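Long-range contacts in intradiol ring-cleavage dioxygenase (Streptomyces sp. SirexAA-E, PDB 4ILV), which probably catalyses the iron(III)-dependent intradiol cleavage of catechol-type aromatic rings by dioxygen, in a secreted enzyme that also carries a carbohydrate-binding module: residues Pro35-Met40 and Pro163-Asn168; Gly42-Pro47 and Tyr95-Phe100; Val63-Ser68 and Thr118-Leu123; Leu84-Ala89 and Arg129-Lys134; Pro125-His130 and Gln146-Gly151. All coordinates share one frame; numbering follows the deposited sequence.

Contact 1. Residues Pro35-Met40 and Pro163-Asn168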
# COMPACT_ATOMS: atom_id res chain seq x y z
N PRO A 35 0.95 -9.15 -14.03
CA PRO A 35 0.31 -9.07 -12.71
C PRO A 35 1.27 -8.46 -11.70
O PRO A 35 2.48 -8.57 -11.85
CB PRO A 35 0.06 -10.53 -12.35
CG PRO A 35 1.14 -11.27 -13.04
CD PRO A 35 1.51 -10.49 -14.28
N THR A 36 0.71 -7.82 -10.67
CA THR A 36 1.49 -7.10 -9.67
C THR A 36 2.60 -7.97 -9.07
O THR A 36 2.32 -9.00 -8.48
CB THR A 36 0.57 -6.60 -8.55
OG1 THR A 36 -0.51 -5.86 -9.12
CG2 THR A 36 1.36 -5.72 -7.56
N PRO A 37 3.87 -7.54 -9.25
CA PRO A 37 5.02 -8.31 -8.75
C PRO A 37 5.00 -8.41 -7.23
O PRO A 37 4.51 -7.50 -6.56
CB PRO A 37 6.22 -7.47 -9.20
CG PRO A 37 5.72 -6.67 -10.33
CD PRO A 37 4.29 -6.37 -10.04
N ASP A 38 5.54 -9.49 -6.69
CA ASP A 38 5.61 -9.64 -5.24
C ASP A 38 6.95 -9.15 -4.71
O ASP A 38 7.93 -9.05 -5.44
CB ASP A 38 5.39 -11.10 -4.83
CG ASP A 38 6.41 -12.04 -5.43
OD1 ASP A 38 6.32 -12.34 -6.64
OD2 ASP A 38 7.31 -12.48 -4.69
N GLN A 39 6.98 -8.82 -3.42
CA GLN A 39 8.22 -8.42 -2.75
C GLN A 39 8.22 -8.94 -1.32
O GLN A 39 7.21 -9.45 -0.84
CB GLN A 39 8.39 -6.90 -2.76
CG GLN A 39 8.63 -6.32 -4.13
CD GLN A 39 9.38 -5.01 -4.10
OE1 GLN A 39 9.21 -4.20 -3.19
NE2 GLN A 39 10.22 -4.79 -5.11
N MET A 40 9.35 -8.83 -0.65
CA MET A 40 9.45 -9.36 0.70
C MET A 40 8.55 -8.64 1.72
O MET A 40 8.17 -7.47 1.55
CB MET A 40 10.91 -9.42 1.16
CG MET A 40 11.67 -8.11 1.08
SD MET A 40 13.37 -8.34 1.64
CE MET A 40 13.90 -9.66 0.54
N PRO A 163 10.20 -0.31 -10.61
CA PRO A 163 9.34 0.66 -11.29
C PRO A 163 7.93 0.12 -11.58
O PRO A 163 7.01 0.91 -11.72
CB PRO A 163 10.08 0.94 -12.60
CG PRO A 163 11.03 -0.20 -12.75
CD PRO A 163 11.44 -0.56 -11.37
N ALA A 164 7.77 -1.20 -11.66
CA ALA A 164 6.43 -1.77 -11.86
C ALA A 164 5.54 -1.57 -10.63
O ALA A 164 4.32 -1.67 -10.71
CB ALA A 164 6.52 -3.26 -12.21
N LEU A 165 6.15 -1.25 -9.49
CA LEU A 165 5.38 -1.06 -8.27
C LEU A 165 5.24 0.42 -7.91
O LEU A 165 4.85 0.77 -6.78
CB LEU A 165 6.01 -1.85 -7.12
CG LEU A 165 6.00 -3.36 -7.34
CD1 LEU A 165 6.95 -4.06 -6.38
CD2 LEU A 165 4.60 -3.93 -7.17
N LEU A 166 5.54 1.30 -8.87
CA LEU A 166 5.35 2.74 -8.68
C LEU A 166 3.87 3.11 -8.71
O LEU A 166 3.13 2.65 -9.57
CB LEU A 166 6.08 3.54 -9.76
CG LEU A 166 7.56 3.89 -9.55
CD1 LEU A 166 8.16 4.43 -10.85
CD2 LEU A 166 7.76 4.88 -8.42
N MET A 167 3.45 3.90 -7.74
CA MET A 167 2.17 4.60 -7.79
C MET A 167 2.32 5.81 -8.70
O MET A 167 3.43 6.31 -8.89
CB MET A 167 1.80 5.12 -6.39
CG MET A 167 1.56 4.04 -5.36
SD MET A 167 1.13 4.73 -3.75
CE MET A 167 2.74 5.30 -3.20
N ASN A 168 1.21 6.29 -9.25
CA ASN A 168 1.16 7.67 -9.73
C ASN A 168 0.82 8.52 -8.51
O ASN A 168 -0.01 8.14 -7.71
CB ASN A 168 0.10 7.88 -10.79
CG ASN A 168 0.53 7.38 -12.17
OD1 ASN A 168 1.66 6.92 -12.36
ND2 ASN A 168 -0.37 7.48 -13.13
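Two loops meet at the edge of the β-sandwich of this intradiol dioxygenase domain: the N-terminal segment 35-40, which runs without regular structure, and the turn 163-168, which opens with a short 3-10 segment at P163 and A164. L165 is the centre of the contact. Its CG lies anti to the carbonyl carbon (chi1 -64°), and the two methyls of the fork reach different parts of segment 35-40. CD2 enters between T36 and P37, 3.7 Å from T36 CG2, with the two side chains crossing obliquely. It also lies 3.8 Å from P37 CD, where leucine and proline slide past each other in opposite directions. The second methyl, CD1, meets Q39 tip to tip. Q39 extends beyond CG, so that its amide carbon CD comes within 3.5 Å of L165 CD1, while the polar atoms of the amide are held from outside the contact: OE1 is hydrogen-bonded with Y148 OH, and NE2 donates to L160 O. These bonds fix the rotation of the amide that the leucine methyl touches. T36 OG1 is likewise engaged away from the leucine, with V183 N on strand 175-183. No hydrogen bond joins the two segments, and the contact is van der Waals packing, mostly apolar. On its more exposed side it ends where P37 CG rests 4.0 Å from A164 CB.

Contact 2. Residues Gly42-Pro47 and Tyr95-Phe100. With FE (Fe (III) ion), chain C.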
# COMPACT_ATOMS: atom_id res chain seq x y z
N GLY A 42 9.32 -8.13 5.07
CA GLY A 42 10.08 -7.28 5.97
C GLY A 42 9.82 -7.68 7.41
O GLY A 42 8.84 -8.36 7.70
N PRO A 43 10.73 -7.27 8.32
CA PRO A 43 10.60 -7.65 9.73
C PRO A 43 9.44 -6.96 10.44
O PRO A 43 9.02 -7.44 11.49
CB PRO A 43 11.95 -7.20 10.33
CG PRO A 43 12.42 -6.11 9.44
CD PRO A 43 11.94 -6.48 8.06
N TYR A 44 8.90 -5.89 9.86
CA TYR A 44 7.95 -5.03 10.57
C TYR A 44 6.46 -5.33 10.35
O TYR A 44 5.60 -4.54 10.74
CB TYR A 44 8.27 -3.56 10.31
CG TYR A 44 9.70 -3.23 10.68
CD1 TYR A 44 10.25 -3.71 11.86
CD2 TYR A 44 10.51 -2.50 9.82
CE1 TYR A 44 11.57 -3.43 12.20
CE2 TYR A 44 11.83 -2.21 10.15
CZ TYR A 44 12.35 -2.69 11.34
OH TYR A 44 13.66 -2.41 11.68
N PHE A 45 6.15 -6.45 9.72
CA PHE A 45 4.76 -6.86 9.61
C PHE A 45 4.23 -7.38 10.95
O PHE A 45 4.95 -8.01 11.71
CB PHE A 45 4.59 -7.95 8.53
CG PHE A 45 3.19 -8.50 8.46
CD1 PHE A 45 2.15 -7.75 7.93
CD2 PHE A 45 2.92 -9.79 8.91
CE1 PHE A 45 0.86 -8.27 7.85
CE2 PHE A 45 1.62 -10.31 8.84
CZ PHE A 45 0.60 -9.55 8.31
N LYS A 46 2.96 -7.09 11.23
CA LYS A 46 2.27 -7.66 12.38
C LYS A 46 0.93 -8.21 11.91
O LYS A 46 0.14 -7.49 11.29
CB LYS A 46 2.06 -6.61 13.47
CG LYS A 46 3.32 -6.24 14.23
CD LYS A 46 3.04 -5.29 15.39
CE LYS A 46 2.22 -5.94 16.49
NZ LYS A 46 2.01 -5.00 17.64
N PRO A 47 0.68 -9.50 12.17
CA PRO A 47 -0.63 -10.06 11.81
C PRO A 47 -1.72 -9.43 12.66
O PRO A 47 -1.42 -8.78 13.66
CB PRO A 47 -0.48 -11.55 12.13
CG PRO A 47 0.61 -11.61 13.15
CD PRO A 47 1.56 -10.51 12.80
N TYR A 95 8.10 2.23 12.52
CA TYR A 95 6.96 1.31 12.51
C TYR A 95 6.51 1.06 13.95
O TYR A 95 7.33 1.06 14.87
CB TYR A 95 7.33 -0.04 11.87
CG TYR A 95 7.57 -0.00 10.38
CD1 TYR A 95 6.54 -0.36 9.49
CD2 TYR A 95 8.79 0.38 9.85
CE1 TYR A 95 6.75 -0.32 8.11
CE2 TYR A 95 9.01 0.41 8.46
CZ TYR A 95 7.98 0.07 7.60
OH TYR A 95 8.17 0.10 6.23
N ASP A 96 5.22 0.82 14.14
CA ASP A 96 4.71 0.55 15.48
C ASP A 96 4.75 -0.94 15.76
O ASP A 96 3.98 -1.70 15.17
CB ASP A 96 3.28 1.11 15.62
CG ASP A 96 2.71 0.96 17.03
OD1 ASP A 96 3.45 0.57 17.97
OD2 ASP A 96 1.52 1.25 17.20
N MET A 97 5.66 -1.37 16.63
CA MET A 97 5.79 -2.79 16.97
C MET A 97 5.01 -3.19 18.22
O MET A 97 4.77 -4.37 18.47
CB MET A 97 7.26 -3.19 17.14
CG MET A 97 8.10 -3.08 15.87
SD MET A 97 7.30 -3.70 14.36
CE MET A 97 7.00 -5.42 14.74
N THR A 98 4.62 -2.21 19.02
CA THR A 98 3.92 -2.50 20.26
C THR A 98 2.41 -2.46 20.00
O THR A 98 1.66 -3.29 20.53
CB THR A 98 4.33 -1.55 21.41
OG1 THR A 98 3.73 -0.26 21.24
CG2 THR A 98 5.84 -1.38 21.41
N GLY A 99 1.97 -1.50 19.19
CA GLY A 99 0.58 -1.43 18.76
C GLY A 99 0.36 -1.61 17.26
O GLY A 99 1.15 -2.26 16.57
N PHE A 100 -0.69 -0.99 16.75
CA PHE A 100 -1.05 -1.17 15.35
C PHE A 100 -1.23 0.16 14.63
O PHE A 100 -1.92 0.23 13.61
CB PHE A 100 -2.30 -2.04 15.23
CG PHE A 100 -2.06 -3.49 15.57
CD1 PHE A 100 -1.81 -4.42 14.58
CD2 PHE A 100 -2.06 -3.92 16.89
CE1 PHE A 100 -1.57 -5.74 14.89
CE2 PHE A 100 -1.82 -5.24 17.21
CZ PHE A 100 -1.58 -6.16 16.21
FE FE C . 9.43 -1.23 5.33
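K46 and Y44 carry the close packing between segment 42-47, which opens with a type I turn from G42 to F45, and the loop 95-100. The ammonium of K46 is gripped by two backbone carbonyls, NZ donating to M97 O at 3.0 Å and to G99 O at 3.1 Å, both met from above the carbonyl plane. The loop that offers them is shaped by an Asx motif, D96 OD1 accepting from G99 N at 2.8 Å. A bend at chi3 (67°) brings the amine there and also over one face of the F100 ring, a cation-pi contact with NZ 4.2 Å from the centroid. An alanine in place of K46 would probably loosen the 97-100 loop by losing both carbonyl bonds and the cover on F100. Y44 packs on iron ligand Y95: its CB stands over one face of that ring, and CD2 lies 3.4 Å from Y95 CD2. The planes are inclined by 29° and slid apart, so the rings barely overlap. Y95 OH binds the iron at 2.0 Å. The outer side is looser: there exposed M97, bent at chi2 and chi3, brings SD obliquely to within 3.9 Å of Y44 CD1, a Met-aromatic contact. R103 of strand 103-107 bonds to Y44 O and D96 O, tying both segments to that strand, while F45 packs edge-to-face on W87 of strand 83-87.

Contact 3. Residues Val63-Ser68 and Thr118-Leu123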
# COMPACT_ATOMS: atom_id res chain seq x y z
N VAL A 63 2.49 14.56 5.88
CA VAL A 63 1.86 15.02 4.66
C VAL A 63 0.70 14.09 4.29
O VAL A 63 0.92 12.90 4.04
CB VAL A 63 2.89 15.07 3.51
CG1 VAL A 63 2.21 15.50 2.22
CG2 VAL A 63 4.06 16.03 3.87
N PRO A 64 -0.53 14.62 4.27
CA PRO A 64 -1.70 13.79 3.95
C PRO A 64 -1.50 13.07 2.62
O PRO A 64 -1.00 13.66 1.67
CB PRO A 64 -2.84 14.80 3.82
CG PRO A 64 -2.42 15.95 4.71
CD PRO A 64 -0.91 16.01 4.59
N LEU A 65 -1.91 11.81 2.58
CA LEU A 65 -1.81 10.99 1.40
C LEU A 65 -3.03 10.09 1.36
O LEU A 65 -3.30 9.37 2.33
CB LEU A 65 -0.55 10.12 1.44
CG LEU A 65 -0.43 9.05 0.33
CD1 LEU A 65 -0.30 9.75 -1.02
CD2 LEU A 65 0.76 8.12 0.59
N THR A 66 -3.80 10.16 0.28
CA THR A 66 -4.81 9.13 0.01
C THR A 66 -4.36 8.32 -1.20
O THR A 66 -3.99 8.89 -2.24
CB THR A 66 -6.20 9.72 -0.26
OG1 THR A 66 -6.71 10.30 0.95
CG2 THR A 66 -7.18 8.62 -0.71
N VAL A 67 -4.32 7.01 -1.05
CA VAL A 67 -3.99 6.11 -2.15
C VAL A 67 -5.27 5.35 -2.54
O VAL A 67 -5.97 4.80 -1.68
CB VAL A 67 -2.89 5.11 -1.73
CG1 VAL A 67 -2.53 4.16 -2.90
CG2 VAL A 67 -1.65 5.86 -1.21
N SER A 68 -5.57 5.32 -3.84
CA SER A 68 -6.76 4.59 -4.30
C SER A 68 -6.54 3.90 -5.65
O SER A 68 -5.58 4.18 -6.36
CB SER A 68 -7.96 5.54 -4.38
OG SER A 68 -7.77 6.49 -5.42
N THR A 118 -3.93 8.06 4.58
CA THR A 118 -2.75 7.87 5.42
C THR A 118 -1.89 9.13 5.37
O THR A 118 -2.39 10.20 5.02
CB THR A 118 -1.97 6.58 4.98
OG1 THR A 118 -0.90 6.31 5.88
CG2 THR A 118 -1.44 6.70 3.54
N ILE A 119 -0.62 9.05 5.76
CA ILE A 119 0.31 10.16 5.49
C ILE A 119 1.50 9.59 4.72
O ILE A 119 1.69 8.38 4.69
CB ILE A 119 0.78 10.95 6.77
CG1 ILE A 119 1.15 10.01 7.92
CG2 ILE A 119 -0.35 11.86 7.27
CD1 ILE A 119 2.50 9.32 7.78
N VAL A 120 2.29 10.45 4.11
CA VAL A 120 3.43 9.98 3.34
C VAL A 120 4.40 9.35 4.33
O VAL A 120 4.80 10.00 5.29
CB VAL A 120 4.10 11.15 2.60
CG1 VAL A 120 5.35 10.69 1.87
CG2 VAL A 120 3.10 11.79 1.61
N PRO A 121 4.75 8.06 4.14
CA PRO A 121 5.67 7.45 5.11
C PRO A 121 7.05 8.11 5.07
O PRO A 121 7.52 8.53 4.01
CB PRO A 121 5.76 5.99 4.66
CG PRO A 121 5.37 6.02 3.17
CD PRO A 121 4.36 7.13 3.06
N GLY A 122 7.69 8.19 6.23
CA GLY A 122 9.02 8.76 6.32
C GLY A 122 10.10 7.77 5.92
O GLY A 122 9.88 6.55 5.90
N LEU A 123 11.27 8.30 5.57
CA LEU A 123 12.42 7.47 5.25
C LEU A 123 13.09 6.90 6.51
O LEU A 123 13.13 7.56 7.56
CB LEU A 123 13.46 8.29 4.49
CG LEU A 123 13.10 8.76 3.09
CD1 LEU A 123 14.31 9.50 2.53
CD2 LEU A 123 12.72 7.59 2.21
O HOH W 1 4.65 12.68 5.90
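Antiparallel pairing of strands 64-72 and 113-119 in the mixed sheet of the dioxygenase β-sandwich begins here, at the end of the latter strand. L65 and T118 form a hydrogen-bonded pair: T118 N donates to L65 O at 2.7 Å, nearly along the C=O axis, and L65 N returns a bond to T118 O at 3.0 Å. One step on, P64 and I119 make a non-hydrogen-bonded pair whose side chains diverge. Beyond it, V120 N donates to V63 O in the carbonyl plane. On the shared face L65 and T118 lie side by side, pointing the same way, with L65 CD2 3.9 Å from T118 CG2. V63 and V120 run alongside each other, CB of the former 3.8 Å from CG2 of the latter. A water bridges the same two residues, accepting from V63 N at 2.9 Å and donating to V120 O at 2.8 Å. In the next layer stands Q88. The threonine methyl occupies the crowded position between backbone N and carbonyl carbon, which leaves T118 OG1 anti to N (chi1 -174°) and hydrogen-bonded with Q88 OE1. Q88 NE2 donates to I119 O, so one amide holds the strand end at two points.

Contact 4. Residues Leu84-Ala89 and Arg129-Lys134. With FE (Fe (III) ion), chain C.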
# COMPACT_ATOMS: atom_id res chain seq x y z
N LEU A 84 -7.05 -6.45 1.38
CA LEU A 84 -5.85 -5.63 1.28
C LEU A 84 -5.41 -5.19 2.69
O LEU A 84 -6.14 -4.50 3.37
CB LEU A 84 -6.11 -4.40 0.42
CG LEU A 84 -6.44 -4.73 -1.05
CD1 LEU A 84 -6.96 -3.49 -1.74
CD2 LEU A 84 -5.18 -5.23 -1.74
N ASP A 85 -4.21 -5.59 3.08
CA ASP A 85 -3.71 -5.35 4.43
C ASP A 85 -2.48 -4.47 4.31
O ASP A 85 -1.43 -4.93 3.86
CB ASP A 85 -3.38 -6.70 5.08
CG ASP A 85 -3.00 -6.59 6.57
OD1 ASP A 85 -3.25 -5.53 7.19
OD2 ASP A 85 -2.48 -7.59 7.12
N PHE A 86 -2.60 -3.21 4.70
CA PHE A 86 -1.53 -2.23 4.54
C PHE A 86 -0.76 -2.01 5.84
O PHE A 86 -1.34 -2.04 6.93
CB PHE A 86 -2.11 -0.88 4.10
CG PHE A 86 -2.66 -0.86 2.69
CD1 PHE A 86 -1.83 -0.63 1.62
CD2 PHE A 86 -4.02 -1.01 2.46
CE1 PHE A 86 -2.33 -0.56 0.33
CE2 PHE A 86 -4.54 -0.94 1.17
CZ PHE A 86 -3.69 -0.72 0.11
N TRP A 87 0.55 -1.82 5.75
CA TRP A 87 1.30 -1.28 6.88
C TRP A 87 2.47 -0.42 6.37
O TRP A 87 2.87 -0.55 5.21
CB TRP A 87 1.75 -2.39 7.85
CG TRP A 87 2.84 -3.28 7.35
CD1 TRP A 87 4.16 -3.25 7.72
CD2 TRP A 87 2.72 -4.35 6.41
NE1 TRP A 87 4.86 -4.23 7.06
CE2 TRP A 87 4.00 -4.92 6.25
CE3 TRP A 87 1.65 -4.87 5.66
CZ2 TRP A 87 4.25 -5.98 5.38
CZ3 TRP A 87 1.90 -5.93 4.80
CH2 TRP A 87 3.19 -6.48 4.66
N GLN A 88 2.98 0.48 7.22
CA GLN A 88 3.95 1.48 6.77
C GLN A 88 4.56 2.21 7.95
O GLN A 88 4.03 2.15 9.06
CB GLN A 88 3.27 2.54 5.91
CG GLN A 88 2.29 3.42 6.71
CD GLN A 88 1.78 4.61 5.94
OE1 GLN A 88 0.83 4.51 5.17
NE2 GLN A 88 2.41 5.76 6.15
N ALA A 89 5.64 2.93 7.69
CA ALA A 89 6.24 3.77 8.72
C ALA A 89 5.45 5.06 8.88
O ALA A 89 4.74 5.47 7.96
CB ALA A 89 7.69 4.08 8.37
N ARG A 129 11.34 5.25 -0.04
CA ARG A 129 10.01 5.40 0.54
C ARG A 129 9.03 4.33 0.01
O ARG A 129 8.99 4.07 -1.19
CB ARG A 129 9.50 6.80 0.22
CG ARG A 129 8.48 7.30 1.21
CD ARG A 129 8.01 8.69 0.86
NE ARG A 129 9.12 9.60 0.61
CZ ARG A 129 9.78 10.29 1.53
NH1 ARG A 129 9.46 10.19 2.82
NH2 ARG A 129 10.76 11.09 1.15
N HIS A 130 8.23 3.74 0.90
CA HIS A 130 7.32 2.66 0.48
C HIS A 130 6.17 2.43 1.45
O HIS A 130 6.25 2.75 2.62
CB HIS A 130 8.09 1.34 0.34
CG HIS A 130 8.73 0.88 1.62
ND1 HIS A 130 9.88 1.45 2.11
CD2 HIS A 130 8.36 -0.06 2.52
CE1 HIS A 130 10.20 0.87 3.26
NE2 HIS A 130 9.29 -0.05 3.53
N ILE A 131 5.10 1.83 0.93
CA ILE A 131 4.01 1.33 1.75
C ILE A 131 3.89 -0.17 1.53
O ILE A 131 3.89 -0.63 0.39
CB ILE A 131 2.68 2.00 1.34
CG1 ILE A 131 2.69 3.48 1.72
CG2 ILE A 131 1.50 1.29 1.99
CD1 ILE A 131 1.47 4.24 1.18
N HIS A 132 3.80 -0.95 2.61
CA HIS A 132 3.68 -2.39 2.46
C HIS A 132 2.23 -2.82 2.25
O HIS A 132 1.33 -2.21 2.81
CB HIS A 132 4.22 -3.11 3.69
CG HIS A 132 5.69 -2.99 3.89
ND1 HIS A 132 6.59 -3.87 3.33
CD2 HIS A 132 6.42 -2.11 4.62
CE1 HIS A 132 7.82 -3.53 3.69
NE2 HIS A 132 7.74 -2.46 4.46
N VAL A 133 2.01 -3.87 1.48
CA VAL A 133 0.66 -4.39 1.30
C VAL A 133 0.65 -5.91 1.05
O VAL A 133 1.48 -6.45 0.31
CB VAL A 133 -0.10 -3.63 0.17
CG1 VAL A 133 0.61 -3.80 -1.19
CG2 VAL A 133 -1.57 -4.10 0.07
N LYS A 134 -0.30 -6.59 1.69
CA LYS A 134 -0.61 -7.98 1.35
C LYS A 134 -2.00 -8.02 0.73
O LYS A 134 -2.94 -7.48 1.29
CB LYS A 134 -0.58 -8.86 2.60
CG LYS A 134 0.81 -9.16 3.11
CD LYS A 134 0.76 -9.89 4.43
CE LYS A 134 2.15 -10.18 4.93
NZ LYS A 134 2.74 -11.34 4.21
FE FE C . 9.43 -1.23 5.33
O HOH W 2 7.28 2.32 5.32
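K134 NZ is gripped twice from outside the contact, by a salt bridge to E41 and a hydrogen bond with T144. Its chain leaves strand 130-136 with CG at the edge of the W87 indole, 3.8 Å from CZ3. Two reciprocal pairs of backbone hydrogen bonds join this strand to 83-87, D85 with K134 and W87 with H132; the H132 N bond to W87 O, at 2.8 Å, runs nearly along the C=O axis. On the same face the indole covers H132: its five-membered ring and the imidazole form an offset stack, with centroids 4.4 Å apart and planes at 8°. The stack would probably help hold the H132 ring where NE2 binds the iron at 2.3 Å. H130 NE2 binds it at 2.2 Å, and Y95 and Y124 complete the two-tyrosine, two-histidine ferric site characteristic of intradiol dioxygenases. On the opposite face V133 CG2 sits over the F86 ring, 3.6 Å from CE1. A water accepting from A89 N and donating to H130 O continues the link where direct pairing stops. The two strands are the central pair of their sheet, flanked by 103-107 and 143-148, and F86 packs on F114 and L116 of strand 113-119 in the other sheet.

Contact 5. Residues Pro125-His130 and Gln146-Gly151. With FE (Fe (III) ion), chain C; EDO (1,2-ethanediol), chain D.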
# COMPACT_ATOMS: atom_id res chain seq x y z
N PRO A 125 16.62 3.90 7.65
CA PRO A 125 17.90 3.50 7.04
C PRO A 125 17.84 2.42 5.95
O PRO A 125 17.20 1.37 6.09
CB PRO A 125 18.74 3.03 8.24
CG PRO A 125 18.19 3.86 9.41
CD PRO A 125 16.70 3.90 9.13
N GLY A 126 18.51 2.71 4.84
CA GLY A 126 18.71 1.74 3.78
C GLY A 126 17.58 1.58 2.78
O GLY A 126 17.75 0.89 1.78
N ARG A 127 16.44 2.22 3.01
CA ARG A 127 15.29 1.98 2.13
C ARG A 127 14.75 3.26 1.53
O ARG A 127 14.70 4.31 2.17
CB ARG A 127 14.16 1.26 2.88
CG ARG A 127 14.53 -0.09 3.48
CD ARG A 127 13.74 -1.25 2.89
NE ARG A 127 13.44 -1.06 1.47
CZ ARG A 127 12.27 -1.36 0.92
NH1 ARG A 127 11.30 -1.87 1.68
NH2 ARG A 127 12.07 -1.16 -0.38
N THR A 128 14.30 3.15 0.28
CA THR A 128 13.53 4.22 -0.32
C THR A 128 12.13 4.25 0.31
O THR A 128 11.79 3.38 1.12
CB THR A 128 13.42 4.05 -1.84
OG1 THR A 128 12.91 5.26 -2.41
CG2 THR A 128 12.50 2.89 -2.18
N ARG A 129 11.34 5.25 -0.04
CA ARG A 129 10.01 5.40 0.54
C ARG A 129 9.03 4.33 0.01
O ARG A 129 8.99 4.07 -1.19
CB ARG A 129 9.50 6.80 0.22
CG ARG A 129 8.48 7.30 1.21
CD ARG A 129 8.01 8.69 0.86
NE ARG A 129 9.12 9.60 0.61
CZ ARG A 129 9.78 10.29 1.53
NH1 ARG A 129 9.46 10.19 2.82
NH2 ARG A 129 10.76 11.09 1.15
N HIS A 130 8.23 3.74 0.90
CA HIS A 130 7.32 2.66 0.48
C HIS A 130 6.17 2.43 1.45
O HIS A 130 6.25 2.75 2.62
CB HIS A 130 8.09 1.34 0.34
CG HIS A 130 8.73 0.88 1.62
ND1 HIS A 130 9.88 1.45 2.11
CD2 HIS A 130 8.36 -0.06 2.52
CE1 HIS A 130 10.20 0.87 3.26
NE2 HIS A 130 9.29 -0.05 3.53
N GLN A 146 5.01 -4.32 -2.23
CA GLN A 146 5.18 -2.95 -1.76
C GLN A 146 4.80 -1.93 -2.83
O GLN A 146 4.81 -2.24 -4.02
CB GLN A 146 6.64 -2.72 -1.37
CG GLN A 146 7.15 -3.68 -0.32
CD GLN A 146 8.59 -3.42 0.05
OE1 GLN A 146 9.09 -2.30 -0.06
NE2 GLN A 146 9.28 -4.47 0.49
N LEU A 147 4.47 -0.72 -2.40
CA LEU A 147 4.22 0.37 -3.33
C LEU A 147 5.27 1.47 -3.19
O LEU A 147 5.64 1.83 -2.07
CB LEU A 147 2.83 0.96 -3.11
CG LEU A 147 1.68 -0.05 -3.09
CD1 LEU A 147 0.36 0.65 -2.84
CD2 LEU A 147 1.63 -0.88 -4.38
N TYR A 148 5.73 2.01 -4.32
CA TYR A 148 6.78 3.03 -4.31
C TYR A 148 6.27 4.37 -4.82
O TYR A 148 5.18 4.45 -5.40
CB TYR A 148 7.99 2.59 -5.13
CG TYR A 148 8.68 1.37 -4.55
CD1 TYR A 148 9.50 1.49 -3.44
CD2 TYR A 148 8.50 0.11 -5.11
CE1 TYR A 148 10.14 0.39 -2.90
CE2 TYR A 148 9.13 -1.00 -4.57
CZ TYR A 148 9.95 -0.85 -3.46
OH TYR A 148 10.59 -1.93 -2.90
N PHE A 149 7.07 5.41 -4.60
CA PHE A 149 6.73 6.79 -4.91
C PHE A 149 7.57 7.30 -6.05
O PHE A 149 8.77 7.04 -6.10
CB PHE A 149 6.96 7.67 -3.67
CG PHE A 149 6.00 7.40 -2.56
CD1 PHE A 149 4.96 8.26 -2.30
CD2 PHE A 149 6.12 6.24 -1.80
CE1 PHE A 149 4.05 7.99 -1.29
CE2 PHE A 149 5.22 5.97 -0.78
CZ PHE A 149 4.18 6.84 -0.52
N PRO A 150 6.95 8.07 -6.97
CA PRO A 150 7.67 8.61 -8.12
C PRO A 150 8.64 9.70 -7.71
O PRO A 150 8.32 10.52 -6.85
CB PRO A 150 6.55 9.20 -8.99
CG PRO A 150 5.50 9.59 -8.01
CD PRO A 150 5.55 8.51 -6.94
N GLY A 151 9.82 9.71 -8.33
CA GLY A 151 10.75 10.82 -8.21
C GLY A 151 11.58 10.83 -6.94
O GLY A 151 12.27 11.81 -6.66
FE FE C . 9.43 -1.23 5.33
C1 EDO D . 11.76 -3.52 5.12
O1 EDO D . 10.95 -2.71 4.25
C2 EDO D . 11.46 -3.20 6.60
O2 EDO D . 10.05 -2.98 6.80
O HOH W 3 9.66 5.12 -3.39
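R127 grips Q146 OE1 end-on with two nitrogens at the iron site of the intradiol dioxygenase fold. NH1 donates at 2.8 Å and NH2 at 3.2 Å, the oxygen lying in the guanidinium plane. NH1 also donates to O1 of an iron-bound ethanediol, probably from the crystallisation liquor, at 2.7 Å; NH2 makes a weak bond to Y148 OH, whose stronger partner is Q39. Bends at chi2 and chi3 lay the guanidinium over the H130 imidazole, NH1 3.2 Å above its plane, and NE forms a salt bridge with D158. A leucine in place of R127 would lose these bonds and probably leave Q146 and the pocket beside the iron less ordered. H130 is fixed from behind: ND1 donates to T128 O at 2.9 Å, leaving NE2 for the metal and probably strengthening it as a donor. Farther out, T128 CG2 lies 3.5 Å from Y148 CE1. R129, its guanidinium in a salt bridge with E152, crosses F149 and places CD over the ring centre, 4.1 Å from the centroid.

Overall arrangement
Contacts 3, 4 and 5 are buried, contact 1 is partly so, and contact 2 lies at the surface. Contacts 3 and 4 pair strands in the two different sheets, mainly through backbone bonds, and meet where P121 O faces R129 NH1. Contacts 4 and 5 share R129 and H130 and both reach one sheet, where I131 O meets L147 N. Contacts 2, 4 and 5 converge on the iron, supplying Y95, H130 and H132. Contact 4 adds an aromatic stack to its backbone pairing, whereas contacts 2 and 5 rest on a lysine and an arginine gripping oxygens, unlike the mostly apolar contact 1. Contact 1 reaches contact 5 through L165 O and Y148 N, and contact 3 through M167 against V67. The loop it closes along the chain encloses the other four.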